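Local coordinates for XC6422 protein (PDB 2FUK) that probably acts as a hydrolase of the small, lidless serine alpha/beta-hydrolase type, at residues 37-42 / 109-114; 132-137 / 153-158; 27-32 / 69-74; 42-47 / 74-79; 158-163 / 176-181. All coordinates share one frame; numbering follows the deposited sequence.

Contact 1: residues 37-42 / 109-114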
# COMPACT_ATOMS: atom_id res chain seq x y z
N PRO A 37 -10.31 16.70 1.23
CA PRO A 37 -11.09 17.52 0.30
C PRO A 37 -10.18 17.88 -0.86
O PRO A 37 -10.01 19.04 -1.21
CB PRO A 37 -11.45 18.73 1.15
CG PRO A 37 -10.23 18.90 2.01
CD PRO A 37 -9.87 17.48 2.39
N VAL A 38 -9.59 16.84 -1.46
CA VAL A 38 -8.65 17.00 -2.55
C VAL A 38 -8.86 15.97 -3.64
O VAL A 38 -9.17 14.81 -3.36
CB VAL A 38 -7.19 16.83 -2.05
CG1 VAL A 38 -6.21 16.98 -3.21
CG2 VAL A 38 -6.88 17.85 -0.95
N THR A 39 -8.69 16.39 -4.89
CA THR A 39 -8.78 15.50 -6.04
C THR A 39 -7.48 15.76 -6.78
O THR A 39 -7.10 16.91 -7.00
CB THR A 39 -9.97 15.82 -6.98
OG1 THR A 39 -11.20 15.54 -6.31
CG2 THR A 39 -9.90 14.95 -8.23
N ALA A 40 -6.78 14.69 -7.14
CA ALA A 40 -5.51 14.81 -7.85
C ALA A 40 -5.61 14.19 -9.23
O ALA A 40 -6.33 13.20 -9.42
CB ALA A 40 -4.40 14.13 -7.06
N ILE A 41 -4.91 14.78 -10.19
CA ILE A 41 -4.87 14.25 -11.55
C ILE A 41 -3.44 13.81 -11.78
O ILE A 41 -2.51 14.56 -11.49
CB ILE A 41 -5.24 15.32 -12.60
CG1 ILE A 41 -6.66 15.82 -12.36
CG2 ILE A 41 -5.16 14.73 -14.01
CD1 ILE A 41 -7.05 17.01 -13.22
N VAL A 42 -3.26 12.59 -12.30
CA VAL A 42 -1.93 12.05 -12.56
C VAL A 42 -1.73 11.87 -14.06
O VAL A 42 -2.50 11.16 -14.71
CB VAL A 42 -1.75 10.68 -11.85
CG1 VAL A 42 -0.34 10.14 -12.11
CG2 VAL A 42 -2.00 10.82 -10.36
N PRO A 109 -16.56 21.18 -6.61
CA PRO A 109 -16.31 22.58 -6.27
C PRO A 109 -15.75 22.88 -4.89
O PRO A 109 -15.20 23.97 -4.69
CB PRO A 109 -17.67 23.24 -6.51
CG PRO A 109 -18.62 22.16 -6.17
CD PRO A 109 -18.00 20.96 -6.85
N THR A 110 -15.85 21.96 -3.94
CA THR A 110 -15.30 22.24 -2.62
C THR A 110 -13.94 21.59 -2.37
O THR A 110 -13.36 21.75 -1.29
CB THR A 110 -16.26 21.84 -1.47
OG1 THR A 110 -16.49 20.43 -1.49
CG2 THR A 110 -17.59 22.58 -1.60
N ASP A 111 -13.42 20.88 -3.36
CA ASP A 111 -12.10 20.23 -3.25
C ASP A 111 -11.03 21.17 -3.77
O ASP A 111 -11.33 22.13 -4.48
CB ASP A 111 -12.01 18.98 -4.12
CG ASP A 111 -12.65 17.76 -3.51
OD1 ASP A 111 -13.24 17.87 -2.41
OD2 ASP A 111 -12.55 16.69 -4.13
N THR A 112 -9.78 20.88 -3.42
CA THR A 112 -8.67 21.64 -3.97
C THR A 112 -8.06 20.69 -5.00
O THR A 112 -8.36 19.49 -5.01
CB THR A 112 -7.62 22.04 -2.91
OG1 THR A 112 -7.34 20.94 -2.04
CG2 THR A 112 -8.12 23.23 -2.10
N LEU A 113 -7.21 21.22 -5.87
CA LEU A 113 -6.61 20.40 -6.91
C LEU A 113 -5.12 20.14 -6.81
O LEU A 113 -4.32 21.07 -6.64
CB LEU A 113 -6.92 21.02 -8.27
CG LEU A 113 -6.36 20.28 -9.49
CD1 LEU A 113 -7.18 19.03 -9.75
CD2 LEU A 113 -6.41 21.21 -10.69
N TRP A 114 -4.75 18.87 -6.92
CA TRP A 114 -3.34 18.49 -6.90
C TRP A 114 -3.03 17.92 -8.28
O TRP A 114 -3.86 17.26 -8.89
CB TRP A 114 -3.09 17.41 -5.85
CG TRP A 114 -3.02 17.91 -4.43
CD1 TRP A 114 -3.62 19.03 -3.92
CD2 TRP A 114 -2.39 17.25 -3.33
NE1 TRP A 114 -3.41 19.10 -2.56
CE2 TRP A 114 -2.66 18.02 -2.18
CE3 TRP A 114 -1.63 16.08 -3.21
CZ2 TRP A 114 -2.19 17.65 -0.91
CZ3 TRP A 114 -1.17 15.72 -1.94
CH2 TRP A 114 -1.45 16.50 -0.81
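Ahead of the parallel pairing, Asp111 reaches across to Thr39: its OD2 takes the Thr39 OG1 hydroxyl at 2.8 Å on the anti lone pair, the two side chains crossing at about a right angle. Its other oxygen, OD1, lies beside Pro37 and is held in a salt bridge by Arg108, an arrangement that should keep the carboxylate ionised. Thr112 gives its N to Pro37 O (2.9 Å), with OG1 adding only a weak bond to the same oxygen, and its own O receives Thr39 N at 3.1 Å. Leu113 turns to the face that also carries Thr39 and Ile41, and its CD1 meets Ile41 CD1 at 4.0 Å. Trp114 continues the ladder, its N bonding to Thr39 O and its O accepting Ile41 N. On the other face, chi1 of -77° sets its CG anti to the carbonyl carbon, and Val38 CG1 sits over the pyrrole ring, 3.4 Å from the ring centroid, in a CH-pi contact; Ala40 CB packs on Trp114 CB. Helix 92-107 covers the Thr39, Ile41 and Leu113 side, Leu65 of helix 56-66 reaches Ala40 on the reverse, and strand 71-75 takes the far edge of strand 38-43.

Contact 2: residues 132-137 / 153-158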
# COMPACT_ATOMS: atom_id res chain seq x y z
N LEU A 132 -3.44 26.31 -14.44
CA LEU A 132 -4.32 25.53 -13.57
C LEU A 132 -4.24 25.78 -12.06
O LEU A 132 -5.10 25.33 -11.31
CB LEU A 132 -4.12 24.04 -13.87
CG LEU A 132 -4.38 23.67 -15.34
CD1 LEU A 132 -4.17 22.17 -15.53
CD2 LEU A 132 -5.80 24.09 -15.74
N GLU A 133 -3.20 26.50 -11.64
CA GLU A 133 -3.00 26.85 -10.23
C GLU A 133 -3.30 25.75 -9.21
O GLU A 133 -4.17 25.90 -8.34
CB GLU A 133 -3.82 28.09 -9.89
CG GLU A 133 -3.56 29.28 -10.81
CD GLU A 133 -4.27 30.54 -10.35
OE1 GLU A 133 -4.52 31.43 -11.20
OE2 GLU A 133 -4.56 30.65 -9.13
N PRO A 134 -2.59 24.62 -9.30
CA PRO A 134 -2.79 23.51 -8.37
C PRO A 134 -2.27 23.87 -6.97
O PRO A 134 -1.39 24.73 -6.83
CB PRO A 134 -1.99 22.38 -9.00
CG PRO A 134 -0.83 23.13 -9.64
CD PRO A 134 -1.56 24.28 -10.30
N GLN A 135 -2.82 23.23 -5.95
CA GLN A 135 -2.40 23.48 -4.58
C GLN A 135 -1.07 22.77 -4.34
O GLN A 135 -0.22 23.26 -3.60
CB GLN A 135 -3.48 22.98 -3.61
CG GLN A 135 -3.08 22.95 -2.13
CD GLN A 135 -4.28 22.71 -1.22
OE1 GLN A 135 -4.84 23.65 -0.62
NE2 GLN A 135 -4.70 21.44 -1.11
N VAL A 136 -0.91 21.62 -4.98
CA VAL A 136 0.30 20.81 -4.88
C VAL A 136 0.66 20.26 -6.26
O VAL A 136 -0.23 19.87 -7.02
CB VAL A 136 0.10 19.61 -3.92
CG1 VAL A 136 1.23 18.59 -4.12
CG2 VAL A 136 0.09 20.08 -2.49
N LEU A 137 1.95 20.25 -6.57
CA LEU A 137 2.43 19.71 -7.84
C LEU A 137 3.47 18.63 -7.52
O LEU A 137 4.35 18.85 -6.69
CB LEU A 137 3.10 20.79 -8.69
CG LEU A 137 3.70 20.31 -10.02
CD1 LEU A 137 2.59 19.84 -10.96
CD2 LEU A 137 4.48 21.45 -10.66
N GLN A 153 5.45 28.31 -13.72
CA GLN A 153 5.07 28.85 -12.41
C GLN A 153 4.40 27.82 -11.51
O GLN A 153 3.19 27.84 -11.29
CB GLN A 153 4.17 30.07 -12.61
CG GLN A 153 4.91 31.24 -13.23
CD GLN A 153 3.99 32.28 -13.84
OE1 GLN A 153 4.45 33.25 -14.46
NE2 GLN A 153 2.68 32.08 -13.68
N PRO A 154 5.21 26.89 -10.97
CA PRO A 154 4.68 25.85 -10.08
C PRO A 154 4.21 26.45 -8.77
O PRO A 154 4.56 27.58 -8.41
CB PRO A 154 5.88 24.94 -9.89
CG PRO A 154 7.02 25.89 -9.91
CD PRO A 154 6.67 26.78 -11.09
N PRO A 155 3.39 25.70 -8.03
CA PRO A 155 2.89 26.19 -6.75
C PRO A 155 4.02 26.11 -5.73
O PRO A 155 5.04 25.45 -5.98
CB PRO A 155 1.75 25.23 -6.43
CG PRO A 155 2.25 23.94 -7.02
CD PRO A 155 2.81 24.38 -8.35
N ALA A 156 3.84 26.77 -4.60
CA ALA A 156 4.84 26.77 -3.54
C ALA A 156 5.10 25.36 -3.04
O ALA A 156 6.23 25.00 -2.72
CB ALA A 156 4.38 27.65 -2.39
N GLN A 157 4.05 24.55 -2.96
CA GLN A 157 4.17 23.17 -2.52
C GLN A 157 4.39 22.29 -3.75
O GLN A 157 3.44 21.88 -4.41
CB GLN A 157 2.91 22.76 -1.76
CG GLN A 157 2.75 23.55 -0.45
CD GLN A 157 1.40 23.38 0.23
OE1 GLN A 157 1.26 23.72 1.40
NE2 GLN A 157 0.41 22.88 -0.49
N TRP A 158 5.66 22.03 -4.04
CA TRP A 158 6.08 21.25 -5.19
C TRP A 158 7.10 20.19 -4.77
O TRP A 158 8.09 20.49 -4.10
CB TRP A 158 6.66 22.20 -6.24
CG TRP A 158 7.21 21.58 -7.49
CD1 TRP A 158 6.87 20.37 -8.03
CD2 TRP A 158 8.19 22.16 -8.37
NE1 TRP A 158 7.58 20.16 -9.20
CE2 TRP A 158 8.39 21.24 -9.42
CE3 TRP A 158 8.90 23.36 -8.36
CZ2 TRP A 158 9.29 21.50 -10.47
CZ3 TRP A 158 9.79 23.62 -9.40
CH2 TRP A 158 9.98 22.69 -10.44
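Two hydrogen bonds join Gln157 to Gln135 and Leu137. Leu137 N donates to Gln157 O at 3.1 Å, within the carbonyl plane; Val136 CA makes a CA-H...O contact with Gln157 O, and Trp158 CA with Leu137 O. The second bond is bent: Gln157 NE2 approaches Gln135 O at 3.2 Å from above the carbonyl plane, with an N-H...O angle of 137°. The same NE2 rests against Val136 CG2. Two further carbonyls are touched by carbon, Pro134 O by Pro155 CB at 3.2 Å and Leu137 O, which lies in the indole plane, by Trp158 CD1 at 3.2 Å. Trp158 NE1 is bonded to Ser139 OG farther along the strand.

The remaining contacts are apolar. The Pro155 ring faces the strand, its CD 3.6 Å from Leu137 CB, while the Pro134 and Pro155 side chains cross at about a right angle. Leu137 and Trp158 run side by side, both with CG anti to the backbone N (chi1 177° in each). Leu137 CD2 lies over the indole, 3.9 Å from the centroid of its five-membered ring, in a CH-pi contact, and Pro154 CB covers the same face near the rim.

Pairing of Leu137 with Trp158 begins the parallel alignment of strands 136-140 and 158-163, neighbours in the central sheet of the alpha/beta-hydrolase fold.

Contact 3: residues 27-32 / 69-74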
# COMPACT_ATOMS: atom_id res chain seq x y z
N ASP A 27 -10.31 6.97 -9.42
CA ASP A 27 -10.10 6.00 -8.35
C ASP A 27 -10.43 6.67 -7.01
O ASP A 27 -9.83 7.68 -6.65
CB ASP A 27 -8.63 5.53 -8.29
CG ASP A 27 -8.04 5.21 -9.66
OD1 ASP A 27 -8.69 4.50 -10.46
OD2 ASP A 27 -6.90 5.65 -9.92
N LEU A 28 -11.40 6.12 -6.28
CA LEU A 28 -11.78 6.69 -4.99
C LEU A 28 -10.70 6.42 -3.94
O LEU A 28 -9.89 5.51 -4.09
CB LEU A 28 -13.13 6.13 -4.54
CG LEU A 28 -14.30 6.63 -5.38
CD1 LEU A 28 -15.58 5.92 -4.97
CD2 LEU A 28 -14.44 8.13 -5.19
N PRO A 29 -10.68 7.21 -2.86
CA PRO A 29 -9.67 7.01 -1.81
C PRO A 29 -9.74 5.67 -1.09
O PRO A 29 -10.76 4.97 -1.14
CB PRO A 29 -9.92 8.19 -0.87
CG PRO A 29 -11.36 8.42 -1.02
CD PRO A 29 -11.58 8.31 -2.51
N GLU A 30 -8.64 5.33 -0.43
CA GLU A 30 -8.54 4.08 0.31
C GLU A 30 -9.60 4.05 1.40
O GLU A 30 -9.88 5.07 2.05
CB GLU A 30 -7.15 3.98 0.96
CG GLU A 30 -6.90 2.72 1.77
CD GLU A 30 -6.36 1.58 0.93
OE1 GLU A 30 -7.10 1.03 0.09
OE2 GLU A 30 -5.16 1.23 1.09
N PRO A 31 -10.23 2.88 1.62
CA PRO A 31 -11.25 2.79 2.66
C PRO A 31 -10.56 2.82 4.02
O PRO A 31 -9.38 2.46 4.13
CB PRO A 31 -11.92 1.44 2.38
CG PRO A 31 -11.69 1.23 0.91
CD PRO A 31 -10.26 1.69 0.76
N ASP A 32 -11.28 3.25 5.05
CA ASP A 32 -10.76 3.32 6.42
C ASP A 32 -9.61 4.30 6.61
O ASP A 32 -8.75 4.10 7.47
CB ASP A 32 -10.33 1.92 6.88
CG ASP A 32 -11.46 0.92 6.85
OD1 ASP A 32 -12.44 1.10 7.61
OD2 ASP A 32 -11.38 -0.03 6.06
N GLY A 69 -6.17 9.35 1.41
CA GLY A 69 -7.54 9.86 1.40
C GLY A 69 -7.88 10.78 0.24
O GLY A 69 -8.90 11.47 0.25
N ILE A 70 -7.03 10.79 -0.78
CA ILE A 70 -7.24 11.64 -1.94
C ILE A 70 -7.88 10.89 -3.11
O ILE A 70 -7.51 9.76 -3.40
CB ILE A 70 -5.89 12.24 -2.40
CG1 ILE A 70 -5.34 13.17 -1.31
CG2 ILE A 70 -6.06 12.99 -3.72
CD1 ILE A 70 -3.91 13.63 -1.56
N THR A 71 -8.86 11.52 -3.75
CA THR A 71 -9.52 10.92 -4.91
C THR A 71 -8.59 11.20 -6.09
O THR A 71 -8.12 12.33 -6.26
CB THR A 71 -10.89 11.58 -5.19
OG1 THR A 71 -11.76 11.37 -4.06
CG2 THR A 71 -11.54 10.98 -6.44
N VAL A 72 -8.32 10.19 -6.89
CA VAL A 72 -7.39 10.37 -8.00
C VAL A 72 -7.99 10.15 -9.38
O VAL A 72 -8.76 9.23 -9.60
CB VAL A 72 -6.15 9.46 -7.83
CG1 VAL A 72 -5.47 9.76 -6.51
CG2 VAL A 72 -6.56 8.00 -7.87
N VAL A 73 -7.61 11.03 -10.30
CA VAL A 73 -8.08 10.94 -11.67
C VAL A 73 -6.91 10.67 -12.60
O VAL A 73 -5.90 11.38 -12.55
CB VAL A 73 -8.77 12.25 -12.12
CG1 VAL A 73 -9.17 12.16 -13.59
CG2 VAL A 73 -9.98 12.52 -11.25
N ARG A 74 -7.04 9.64 -13.43
CA ARG A 74 -6.03 9.30 -14.41
C ARG A 74 -6.70 9.48 -15.77
O ARG A 74 -7.93 9.44 -15.86
CB ARG A 74 -5.57 7.85 -14.25
CG ARG A 74 -4.74 7.60 -13.00
CD ARG A 74 -4.42 6.12 -12.85
NE ARG A 74 -5.60 5.34 -12.48
CZ ARG A 74 -6.11 4.34 -13.20
NH1 ARG A 74 -7.19 3.71 -12.76
NH2 ARG A 74 -5.55 3.98 -14.35
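Asp27 and Val72 form an antiparallel hydrogen-bonded pair, Asp27 N to Val72 O at 2.7 Å and Val72 N to Asp27 O at 2.9 Å, both nearly straight. Beyond it segment 27-32 leaves strand 20-27 and passes Gly69, whose positive phi belongs to the Schellman motif ending helix 56-66. There Pro29 CB packs 3.5 Å from Gly69 C, and Pro29 CD lies 3.4 Å from Thr71 OG1.

On the face shared with Val72, Asp27 crosses Arg74 at about a right angle and is gripped side-on: NE meets OD2 and NH1 meets OD1, each at 2.9 Å and each on a syn lone pair. A bend at chi3 (-71°) swings NE out of line with the extended start of the arginine chain. Carboxylate and guanidinium are nearly coplanar, 15° apart, and Val72 CG2 presses on Asp27 OD2. Arg74 NH2 is taken by Met53 O.

Two near-linear charged bonds in one plane fix the rotation of both groups and would stabilise their ionised forms.

Contact 4: residues 42-47 / 74-79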
# COMPACT_ATOMS: atom_id res chain seq x y z
N VAL A 42 -3.26 12.59 -12.30
CA VAL A 42 -1.93 12.05 -12.56
C VAL A 42 -1.73 11.87 -14.06
O VAL A 42 -2.50 11.16 -14.71
CB VAL A 42 -1.75 10.68 -11.85
CG1 VAL A 42 -0.34 10.14 -12.11
CG2 VAL A 42 -2.00 10.82 -10.36
N CYS A 43 -0.70 12.51 -14.60
CA CYS A 43 -0.40 12.45 -16.04
C CYS A 43 0.65 11.39 -16.37
O CYS A 43 1.63 11.22 -15.65
CB CYS A 43 0.09 13.82 -16.52
SG CYS A 43 -1.10 15.18 -16.26
N HIS A 44 0.44 10.70 -17.49
CA HIS A 44 1.32 9.62 -17.92
C HIS A 44 2.51 10.02 -18.80
O HIS A 44 2.57 11.14 -19.33
CB HIS A 44 0.49 8.51 -18.61
CG HIS A 44 -0.00 8.88 -19.98
ND1 HIS A 44 -1.34 9.07 -20.26
CD2 HIS A 44 0.66 9.07 -21.14
CE1 HIS A 44 -1.47 9.36 -21.55
NE2 HIS A 44 -0.27 9.36 -22.10
N PRO A 45 3.49 9.11 -18.97
CA PRO A 45 4.68 9.35 -19.78
C PRO A 45 4.47 9.30 -21.29
O PRO A 45 3.37 9.02 -21.76
CB PRO A 45 5.66 8.28 -19.27
CG PRO A 45 4.76 7.15 -18.94
CD PRO A 45 3.61 7.84 -18.23
N LEU A 46 5.54 9.56 -22.05
CA LEU A 46 5.45 9.59 -23.51
C LEU A 46 4.46 8.66 -24.17
O LEU A 46 4.54 7.44 -24.05
CB LEU A 46 6.82 9.39 -24.16
CG LEU A 46 7.49 10.69 -24.64
CD1 LEU A 46 6.48 11.59 -25.36
CD2 LEU A 46 8.05 11.41 -23.45
N SER A 47 3.54 9.29 -24.89
CA SER A 47 2.48 8.60 -25.61
C SER A 47 3.06 7.75 -26.73
O SER A 47 2.62 6.63 -26.98
CB SER A 47 1.50 9.62 -26.19
OG SER A 47 0.97 10.48 -25.19
N ARG A 74 -7.04 9.64 -13.43
CA ARG A 74 -6.03 9.30 -14.41
C ARG A 74 -6.70 9.48 -15.77
O ARG A 74 -7.93 9.44 -15.86
CB ARG A 74 -5.57 7.85 -14.25
CG ARG A 74 -4.74 7.60 -13.00
CD ARG A 74 -4.42 6.12 -12.85
NE ARG A 74 -5.60 5.34 -12.48
CZ ARG A 74 -6.11 4.34 -13.20
NH1 ARG A 74 -7.19 3.71 -12.76
NH2 ARG A 74 -5.55 3.98 -14.35
N PHE A 75 -5.91 9.69 -16.81
CA PHE A 75 -6.49 9.85 -18.13
C PHE A 75 -5.44 9.67 -19.22
O PHE A 75 -4.24 9.81 -18.98
CB PHE A 75 -7.16 11.24 -18.26
CG PHE A 75 -6.20 12.38 -18.45
CD1 PHE A 75 -5.92 12.87 -19.72
CD2 PHE A 75 -5.59 12.99 -17.35
CE1 PHE A 75 -5.05 13.95 -19.90
CE2 PHE A 75 -4.72 14.06 -17.52
CZ PHE A 75 -4.45 14.54 -18.80
N ASN A 76 -5.91 9.33 -20.41
CA ASN A 76 -5.02 9.15 -21.54
C ASN A 76 -4.94 10.43 -22.36
O ASN A 76 -5.97 11.03 -22.70
CB ASN A 76 -5.52 8.01 -22.44
CG ASN A 76 -5.20 6.65 -21.87
OD1 ASN A 76 -4.23 6.49 -21.14
ND2 ASN A 76 -6.00 5.65 -22.23
N PHE A 77 -3.72 10.87 -22.65
CA PHE A 77 -3.52 12.06 -23.47
C PHE A 77 -3.99 11.69 -24.88
O PHE A 77 -4.15 10.51 -25.20
CB PHE A 77 -2.03 12.43 -23.54
CG PHE A 77 -1.52 13.15 -22.32
CD1 PHE A 77 -2.11 14.34 -21.90
CD2 PHE A 77 -0.43 12.66 -21.61
CE1 PHE A 77 -1.61 15.04 -20.79
CE2 PHE A 77 0.08 13.35 -20.51
CZ PHE A 77 -0.51 14.54 -20.10
N ARG A 78 -4.22 12.70 -25.71
CA ARG A 78 -4.66 12.46 -27.07
C ARG A 78 -3.78 11.40 -27.76
O ARG A 78 -2.57 11.35 -27.53
CB ARG A 78 -4.62 13.77 -27.87
CG ARG A 78 -3.24 14.39 -27.94
CD ARG A 78 -3.30 15.78 -28.56
NE ARG A 78 -4.19 16.67 -27.83
CZ ARG A 78 -4.55 17.87 -28.26
NH1 ARG A 78 -4.07 18.32 -29.41
NH2 ARG A 78 -5.36 18.63 -27.53
N SER A 79 -4.41 10.57 -28.59
CA SER A 79 -3.75 9.50 -29.35
C SER A 79 -3.45 8.22 -28.58
O SER A 79 -3.10 7.21 -29.18
CB SER A 79 -2.45 10.01 -29.99
OG SER A 79 -1.34 9.85 -29.13
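His44 and Phe77 meet where two neighbouring parallel strands of the alpha/beta-hydrolase sheet, joined by the beta-alpha-beta crossover through helix 56-66, run out into loops. Their side chains slide past each other in opposite directions. The ring planes stand at 64°, and the edge of Phe77 is turned to the face of His44, with CD2 3.3 Å from His44 NE2, near the rim of the imidazole. A chi1 of 73° sets His44 CG between its backbone N and carbonyl carbon, and ND1 donates to Phe75 O at 3.3 Å, close to the ring plane and on a lone pair of the carbonyl. Stack and bond together restrict the imidazole's rotation.

Cys43 lies beside both phenylalanines: SG is oblique to each ring, 5.1 Å from the Phe75 centroid, and CB is 3.7 Å from Phe77 CZ. Phe77 also meets Phe120 edge-to-face, the residue directly following Ser119, probable nucleophile of a GxSxG elbow. Farther out, Ser47 OG comes 3.9 Å from Phe77 CB.

Contact 5: residues 158-163 / 176-181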
# COMPACT_ATOMS: atom_id res chain seq x y z
N TRP A 158 5.66 22.03 -4.04
CA TRP A 158 6.08 21.25 -5.19
C TRP A 158 7.10 20.19 -4.77
O TRP A 158 8.09 20.49 -4.10
CB TRP A 158 6.66 22.20 -6.24
CG TRP A 158 7.21 21.58 -7.49
CD1 TRP A 158 6.87 20.37 -8.03
CD2 TRP A 158 8.19 22.16 -8.37
NE1 TRP A 158 7.58 20.16 -9.20
CE2 TRP A 158 8.39 21.24 -9.42
CE3 TRP A 158 8.90 23.36 -8.36
CZ2 TRP A 158 9.29 21.50 -10.47
CZ3 TRP A 158 9.79 23.62 -9.40
CH2 TRP A 158 9.98 22.69 -10.44
N LEU A 159 6.83 18.95 -5.17
CA LEU A 159 7.70 17.82 -4.84
C LEU A 159 8.27 17.17 -6.09
O LEU A 159 7.53 16.88 -7.04
CB LEU A 159 6.91 16.78 -4.04
CG LEU A 159 7.57 15.42 -3.78
CD1 LEU A 159 8.77 15.59 -2.85
CD2 LEU A 159 6.55 14.49 -3.15
N VAL A 160 9.58 16.93 -6.09
CA VAL A 160 10.25 16.28 -7.21
C VAL A 160 10.90 14.99 -6.71
O VAL A 160 11.59 14.99 -5.69
CB VAL A 160 11.35 17.18 -7.82
CG1 VAL A 160 12.15 16.39 -8.85
CG2 VAL A 160 10.73 18.40 -8.47
N ILE A 161 10.67 13.90 -7.43
CA ILE A 161 11.25 12.61 -7.09
C ILE A 161 12.04 12.14 -8.31
O ILE A 161 11.51 12.07 -9.42
CB ILE A 161 10.16 11.58 -6.74
CG1 ILE A 161 9.40 12.07 -5.50
CG2 ILE A 161 10.78 10.21 -6.51
CD1 ILE A 161 8.18 11.26 -5.17
N GLN A 162 13.31 11.82 -8.09
CA GLN A 162 14.17 11.40 -9.19
C GLN A 162 15.00 10.16 -8.90
O GLN A 162 15.66 10.08 -7.87
CB GLN A 162 15.11 12.56 -9.55
CG GLN A 162 16.14 12.21 -10.62
CD GLN A 162 15.49 11.95 -11.97
OE1 GLN A 162 15.83 10.98 -12.66
NE2 GLN A 162 14.57 12.82 -12.35
N GLY A 163 14.97 9.20 -9.82
CA GLY A 163 15.79 8.01 -9.65
C GLY A 163 17.21 8.40 -10.02
O GLY A 163 17.44 8.99 -11.07
N ASP A 176 20.97 20.15 -12.02
CA ASP A 176 21.56 21.39 -12.51
C ASP A 176 20.48 22.44 -12.73
O ASP A 176 20.72 23.64 -12.59
CB ASP A 176 22.30 21.18 -13.83
CG ASP A 176 23.63 20.46 -13.67
OD1 ASP A 176 24.09 20.25 -12.53
OD2 ASP A 176 24.23 20.11 -14.72
N TRP A 177 19.28 21.99 -13.08
CA TRP A 177 18.15 22.88 -13.32
C TRP A 177 17.54 23.34 -12.00
O TRP A 177 17.29 24.53 -11.80
CB TRP A 177 17.11 22.16 -14.19
CG TRP A 177 15.72 22.74 -14.15
CD1 TRP A 177 15.36 24.02 -14.43
CD2 TRP A 177 14.52 22.04 -13.81
NE1 TRP A 177 14.00 24.17 -14.28
CE2 TRP A 177 13.46 22.97 -13.90
CE3 TRP A 177 14.23 20.72 -13.43
CZ2 TRP A 177 12.13 22.62 -13.63
CZ3 TRP A 177 12.91 20.38 -13.16
CH2 TRP A 177 11.88 21.32 -13.27
N LEU A 178 17.31 22.40 -11.09
CA LEU A 178 16.71 22.73 -9.81
C LEU A 178 17.56 23.66 -8.95
O LEU A 178 17.02 24.47 -8.20
CB LEU A 178 16.41 21.45 -9.02
CG LEU A 178 15.27 20.59 -9.57
CD1 LEU A 178 15.03 19.39 -8.65
CD2 LEU A 178 14.00 21.42 -9.71
N GLU A 179 18.88 23.57 -9.08
CA GLU A 179 19.74 24.42 -8.27
C GLU A 179 19.73 25.89 -8.68
O GLU A 179 20.30 26.73 -7.99
CB GLU A 179 21.18 23.88 -8.27
CG GLU A 179 21.82 23.78 -9.65
CD GLU A 179 23.24 23.21 -9.62
OE1 GLU A 179 23.54 22.40 -8.71
OE2 GLU A 179 24.05 23.55 -10.51
N THR A 180 19.05 26.21 -9.78
CA THR A 180 18.98 27.59 -10.25
C THR A 180 17.66 28.28 -9.90
O THR A 180 17.51 29.49 -10.12
CB THR A 180 19.15 27.69 -11.78
OG1 THR A 180 17.98 27.15 -12.42
CG2 THR A 180 20.37 26.92 -12.24
N LEU A 181 16.69 27.53 -9.37
CA LEU A 181 15.38 28.09 -9.04
C LEU A 181 15.34 28.87 -7.73
O LEU A 181 15.95 28.46 -6.74
CB LEU A 181 14.33 26.98 -9.00
CG LEU A 181 14.20 26.13 -10.27
CD1 LEU A 181 13.13 25.08 -10.07
CD2 LEU A 181 13.86 27.01 -11.46
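Trp158 and Trp177 reach toward each other tip to tip, linking strand 158-163 to helix 171-178 and the turn that follows, within the beta-alpha-beta unit that leads on to strand 186-190 of the alpha/beta-hydrolase sheet. The contact is small and wholly apolar across the two segments.

Its tight part gathers round the outer end of the Trp158 indole. Trp177 CH2 lies 3.7 Å from Trp158 CH2, arriving at the edge of that ring and near its plane; the two six-membered rings are inclined at 61°, their centroids 5.9 Å apart. Leu181 crosses Trp158 at about a right angle and sets CD1 3.7 Å from CZ3. Within its own segment, Leu178 CD2 lies over one face of the Trp177 indole, with Leu181 CD1 farther above the same face.

Packing is looser toward Val160, which meets Leu178 tip to tip, and even there Pro185 lies against both residues. The backbones remain well apart, the closest CA atoms being Val160 and Leu178 at 9.5 Å. On the solvent side a type I turn runs from Leu178 to Leu181, with Glu179 and Thr180 exposed. Leu181 N closes it with a bond to Leu178 O at 3.3 Å. Just before the turn, Trp177 O accepts two bonds from Thr180, one from the backbone N and a shorter one from OG1 at 2.8 Å.

How the contacts relate
Contacts 1, 4 and 5 are buried, contacts 2 and 3 only partly; 1 and 4 share strand 38-43 and Val42. Contact 3 lies nearer the surface, where Glu30 and Asp32 form salt bridges to the second subunit. Contacts 3 and 4 share Arg74 and strand 71-75, whose Val73 O accepts Val42 N of strand 38-43. Contact 1 meets contact 2 where Trp114 packs on Val136, and contact 2 passes Trp158 to contact 5. Chemistry follows place: backbone ladder in contact 1, ion pair in contact 3, aromatic rings at the strand ends in contact 4, prolines, a CH-pi contact and two hydrogen bonds in contact 2, and purely apolar strand-to-helix packing in contact 5.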